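Local structure of BMC domain protein (4OLO) at the interface of chains A and B. The protein forms hexameric tiles of the shell of a glycyl-radical-type bacterial microcompartment and carries a binding site for an iron-sulfur cluster. Numbering follows the deposited sequence. Chains: chain A/B, BMC domain protein.

Contact 1: the interface of chains A and B. Residues chain A 41-44; chain B 2, 39.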
# COMPACT_ATOMS: atom_id res chain seq x y z
N ARG A 41 4.40 -12.75 4.86
CA ARG A 41 3.94 -12.61 3.48
C ARG A 41 2.83 -13.63 3.26
O ARG A 41 2.81 -14.67 3.93
CB ARG A 41 5.10 -12.81 2.50
CG ARG A 41 6.08 -11.63 2.51
CD ARG A 41 7.27 -11.82 1.58
NE ARG A 41 7.97 -13.09 1.81
CZ ARG A 41 8.98 -13.27 2.65
NH1 ARG A 41 9.45 -12.25 3.36
NH2 ARG A 41 9.55 -14.46 2.78
N MET A 42 1.88 -13.34 2.36
CA MET A 42 0.76 -14.25 2.16
C MET A 42 1.12 -15.69 1.88
O MET A 42 0.52 -16.58 2.49
CB MET A 42 -0.29 -13.72 1.18
CG MET A 42 -1.65 -14.26 1.54
SD MET A 42 -2.84 -14.01 0.26
CE MET A 42 -3.99 -15.33 0.63
N ILE A 43 2.08 -15.93 0.98
CA ILE A 43 2.55 -17.28 0.64
C ILE A 43 2.98 -18.06 1.90
O ILE A 43 2.56 -19.20 2.08
CB ILE A 43 3.63 -17.23 -0.47
CG1 ILE A 43 3.88 -18.59 -1.12
CG2 ILE A 43 4.92 -16.49 -0.02
CD1 ILE A 43 4.49 -18.53 -2.45
N GLU A 44 3.75 -17.41 2.80
CA GLU A 44 4.25 -17.96 4.06
C GLU A 44 3.09 -18.28 4.99
O GLU A 44 3.09 -19.33 5.64
CB GLU A 44 5.16 -16.96 4.76
CG GLU A 44 6.19 -16.26 3.91
CD GLU A 44 7.13 -15.44 4.77
OE1 GLU A 44 8.25 -15.93 5.00
OE2 GLU A 44 6.73 -14.36 5.28
N GLU B 2 8.69 -15.95 -5.18
CA GLU B 2 8.69 -16.94 -4.11
C GLU B 2 7.87 -18.14 -4.58
O GLU B 2 6.79 -17.97 -5.14
CB GLU B 2 8.06 -16.39 -2.84
CG GLU B 2 8.96 -15.53 -1.99
CD GLU B 2 8.26 -15.16 -0.70
OE1 GLU B 2 7.50 -14.16 -0.70
OE2 GLU B 2 8.37 -15.93 0.28
N GLN B 39 4.37 -16.33 -5.66
CA GLN B 39 4.14 -14.93 -5.34
C GLN B 39 5.23 -14.09 -5.97
O GLN B 39 6.41 -14.42 -5.86
CB GLN B 39 4.11 -14.69 -3.82
CG GLN B 39 3.48 -13.35 -3.43
CD GLN B 39 3.33 -13.17 -1.93
OE1 GLN B 39 2.78 -14.00 -1.21
NE2 GLN B 39 3.79 -12.05 -1.42

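Contact 2: the interface of chains A and B. Residues chain A 50, 53-54; chain B 6, 8-10, 13.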
# COMPACT_ATOMS: atom_id res chain seq x y z
N ASP A 50 -1.83 -24.13 6.86
CA ASP A 50 -1.96 -25.56 6.63
C ASP A 50 -1.39 -26.39 7.79
O ASP A 50 -2.02 -27.37 8.18
CB ASP A 50 -1.35 -25.99 5.29
CG ASP A 50 -1.79 -27.39 4.88
OD1 ASP A 50 -3.00 -27.58 4.61
OD2 ASP A 50 -0.92 -28.30 4.86
N GLU A 53 -3.83 -26.02 10.69
CA GLU A 53 -5.06 -26.81 10.47
C GLU A 53 -4.83 -28.29 10.75
O GLU A 53 -5.76 -28.99 11.14
CB GLU A 53 -5.61 -26.63 9.05
CG GLU A 53 -6.23 -25.27 8.77
CD GLU A 53 -7.68 -25.06 9.18
OE1 GLU A 53 -8.27 -25.97 9.81
OE2 GLU A 53 -8.23 -23.99 8.85
N LYS A 54 -3.60 -28.77 10.56
CA LYS A 54 -3.21 -30.16 10.79
C LYS A 54 -2.79 -30.40 12.25
O LYS A 54 -2.63 -31.55 12.66
CB LYS A 54 -2.09 -30.56 9.82
CG LYS A 54 -2.60 -30.77 8.41
CD LYS A 54 -1.50 -30.86 7.39
CE LYS A 54 -2.06 -31.19 6.03
NZ LYS A 54 -1.00 -31.17 4.98
N ILE B 6 2.20 -26.95 -1.07
CA ILE B 6 1.51 -27.52 0.09
C ILE B 6 1.00 -28.90 -0.36
O ILE B 6 0.18 -28.99 -1.27
CB ILE B 6 0.36 -26.63 0.64
CG1 ILE B 6 0.86 -25.28 1.14
CG2 ILE B 6 -0.44 -27.38 1.72
CD1 ILE B 6 -0.27 -24.21 1.30
N SER B 8 -1.05 -32.39 0.35
CA SER B 8 -2.28 -32.85 1.03
C SER B 8 -2.91 -31.68 1.81
O SER B 8 -2.96 -31.73 3.04
CB SER B 8 -2.00 -34.06 1.92
OG SER B 8 -1.41 -35.10 1.16
N PRO B 9 -3.32 -30.59 1.13
CA PRO B 9 -3.88 -29.45 1.87
C PRO B 9 -5.19 -29.77 2.56
O PRO B 9 -5.96 -30.59 2.05
CB PRO B 9 -4.08 -28.39 0.78
CG PRO B 9 -4.26 -29.19 -0.49
CD PRO B 9 -3.31 -30.34 -0.34
N THR B 10 -5.45 -29.12 3.71
CA THR B 10 -6.72 -29.31 4.41
C THR B 10 -7.78 -28.48 3.68
O THR B 10 -7.43 -27.60 2.88
CB THR B 10 -6.58 -28.88 5.88
OG1 THR B 10 -6.48 -27.46 5.96
CG2 THR B 10 -5.42 -29.53 6.58
N THR B 13 -7.32 -24.75 4.44
CA THR B 13 -6.25 -24.14 3.63
C THR B 13 -6.83 -23.71 2.30
O THR B 13 -6.60 -22.58 1.86
CB THR B 13 -5.06 -25.10 3.47
OG1 THR B 13 -4.67 -25.59 4.75
CG2 THR B 13 -3.86 -24.44 2.84

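Contact 3: the interface of chains A and B. Residues chain A 46-47; chain B 6, 13, 16-17, 37, 73.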
# COMPACT_ATOMS: atom_id res chain seq x y z
N VAL A 46 -0.19 -18.82 4.17
CA VAL A 46 -1.05 -19.88 3.63
C VAL A 46 -0.40 -21.24 4.01
O VAL A 46 -1.11 -22.15 4.45
CB VAL A 46 -1.34 -19.73 2.11
CG1 VAL A 46 -2.10 -20.94 1.55
CG2 VAL A 46 -2.12 -18.45 1.82
N CYS A 47 0.93 -21.34 3.91
CA CYS A 47 1.70 -22.52 4.29
C CYS A 47 1.57 -22.80 5.78
O CYS A 47 1.31 -23.94 6.14
CB CYS A 47 3.16 -22.37 3.88
SG CYS A 47 3.40 -22.44 2.09
N ILE B 6 2.20 -26.95 -1.07
CA ILE B 6 1.51 -27.52 0.09
C ILE B 6 1.00 -28.90 -0.36
O ILE B 6 0.18 -28.99 -1.27
CB ILE B 6 0.36 -26.63 0.64
CG1 ILE B 6 0.86 -25.28 1.14
CG2 ILE B 6 -0.44 -27.38 1.72
CD1 ILE B 6 -0.27 -24.21 1.30
N THR B 13 -7.32 -24.75 4.44
CA THR B 13 -6.25 -24.14 3.63
C THR B 13 -6.83 -23.71 2.30
O THR B 13 -6.60 -22.58 1.86
CB THR B 13 -5.06 -25.10 3.47
OG1 THR B 13 -4.67 -25.59 4.75
CG2 THR B 13 -3.86 -24.44 2.84
N ILE B 16 -9.10 -20.65 2.77
CA ILE B 16 -8.30 -19.42 2.89
C ILE B 16 -7.96 -18.91 1.48
O ILE B 16 -8.15 -17.74 1.18
CB ILE B 16 -7.03 -19.64 3.78
CG1 ILE B 16 -7.40 -19.59 5.26
CG2 ILE B 16 -5.94 -18.60 3.51
CD1 ILE B 16 -6.67 -20.51 6.14
N LEU B 17 -7.53 -19.83 0.61
CA LEU B 17 -7.16 -19.52 -0.76
C LEU B 17 -8.34 -19.07 -1.59
O LEU B 17 -8.29 -18.00 -2.18
CB LEU B 17 -6.48 -20.72 -1.43
CG LEU B 17 -5.04 -20.90 -1.12
CD1 LEU B 17 -4.54 -22.12 -1.82
CD2 LEU B 17 -4.23 -19.66 -1.50
N LEU B 37 2.25 -22.74 -4.93
CA LEU B 37 2.03 -21.30 -4.72
C LEU B 37 3.18 -20.49 -5.25
O LEU B 37 4.33 -20.86 -5.05
CB LEU B 37 1.82 -20.98 -3.22
CG LEU B 37 0.61 -21.61 -2.50
CD1 LEU B 37 0.73 -21.44 -1.02
CD2 LEU B 37 -0.73 -21.07 -3.02
N LEU B 73 -1.33 -13.54 -5.45
CA LEU B 73 -0.69 -14.83 -5.48
C LEU B 73 -1.30 -15.69 -6.58
O LEU B 73 -2.45 -15.49 -6.98
CB LEU B 73 -1.05 -15.43 -4.09
CG LEU B 73 -0.43 -16.67 -3.54
CD1 LEU B 73 1.04 -16.46 -3.25
CD2 LEU B 73 -1.10 -17.02 -2.25

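Contact 1: the interface of chains A and B
B:Glu2 and A:Arg41 meet through a side-on grip: NE and NH2 of the guanidinium each take a different oxygen of the carboxylate. A:Arg41 NE lies 2.8 Å from B:Glu2 OE1, a salt bridge that is also a hydrogen bond, and NH2 donates to OE2 at 3.1 Å. The pairing is not flat. The two planes are 66° apart, and both carboxylate oxygens are met from above their plane, while OE2 lies close to the guanidinium plane. A bend at chi3 (-53°) turns the end of the arginine chain toward the extended glutamate. On its own side A:Glu44 steadies the arginine, its OE2 taking the backbone N of A:Arg41 at 2.9 Å and its OE1 forming a salt bridge to NH2. Beside this pair B:Gln39 reaches over with CG anti to its backbone N (chi1 -164°), and its amide OE1 accepts the N-H of A:Ile43 at 3.0 Å, nearly in line with the C=O. Next to that bond the two side chains run past each other in opposite directions, A:Ile43 CD1 lying 4.1 Å from B:Gln39 CB. The site joins the loop residue A:Arg41 and the N-terminal turn of helix 42-54 to the start of strand 2-7 and the end of strand 34-39 in chain B.

Contact 2: the interface of chains A and B
A:Asp50 OD1, one oxygen of the carboxylate, accepts two hydrogen bonds from chain B. The hydroxyl OG1 of B:Thr13 comes to 2.6 Å of OD1 on its anti lone pair, and the backbone N of B:Thr10 donates at 3.0 Å, nearly along the C-O axis and close to straight (164° at H). The other oxygen, A:Asp50 OD2, takes A:Lys54 NZ on its syn lone pair at 2.9 Å, a salt bridge within chain A. Bonded at both oxygens, the carboxylate has its rotation fixed. The same A:Lys54 NZ, at the end of an extended chain, continues across the boundary to the carbonyl O of B:Ser8 at 2.8 Å, from above the carbonyl plane. CG2 of B:Thr10 rests 3.6 Å from A:Lys54 CG. The B:Thr10 hydroxyl OG1 meets A:Glu53 CB at 3.3 Å and hydrogen-bonds to the backbone N and OG1 of B:Thr13; chi1 of 71° puts it between its own backbone N and carbonyl carbon. B:Ile6 CG2 lies over one face of the carboxylate, 3.4 Å from A:Asp50 CG. This polar cluster ties the last turns of helix 42-54 to the loop before helix 11-17 and the first turn of that helix, and so probably sets how adjacent subunits sit in the hexamer.

Contact 3: the interface of chains A and B
A:Val46 pushes its two methyls into an aliphatic pocket of chain B, a hydrophobic contact between neighbouring subunits of the BMC-domain family. CG1 does most of the touching: B:Ile6 CD1 lies 3.8 Å away, and CD1 of B:Leu37 and CD2 of B:Leu17 close in from other directions, each at 3.9 Å from A:Val46 CG1. The isoleucine and B:Leu17 side chains cross the valine at about a right angle, whereas B:Leu37 comes at a slant. With CG1 of A:Val46 anti to the backbone N (chi1 173°), A:Val46 CG2 is left beside that N and faces B:Leu17 CD2 at 4.1 Å and B:Ile16 CG2 at 4.2 Å; the B:Ile16 side chain runs past the valine the opposite way. One residue further along the helix, the thiol of A:Cys47 sits against the flank of B:Ile6, SG 3.9 Å from CG1. B:Thr13 adds a methyl, its CG2 being 3.9 Å from the backbone O of A:Val46. Around this shell, helix 11-17 of chain B supplies B:Thr13, B:Ile16 and B:Leu17, while strands 2-7 and 34-39 present B:Ile6 and B:Leu37. Helix 42-54 of chain A holds A:Val46 and A:Cys47 in successive positions, aiming the valine between helix 11-17 and the two strands of chain B.

Helix 42-54 of chain A runs through all three contacts, its N-terminal turn in contact 1, its middle in contact 3 and its C-terminal end in contact 2. Measured between C-alpha centres, contact 3 lies about 8 Å from each of the others, which are about 15 Å apart. Contacts 2 and 3 share B:Ile6 and B:Thr13, and strand 2-7 of chain B contributes to every contact. The apolar contact thus sits between two polar ones that fasten the helix at either end. Repeated between copies of one protein in the six-chain assembly, this arrangement would set the register of neighbouring subunits.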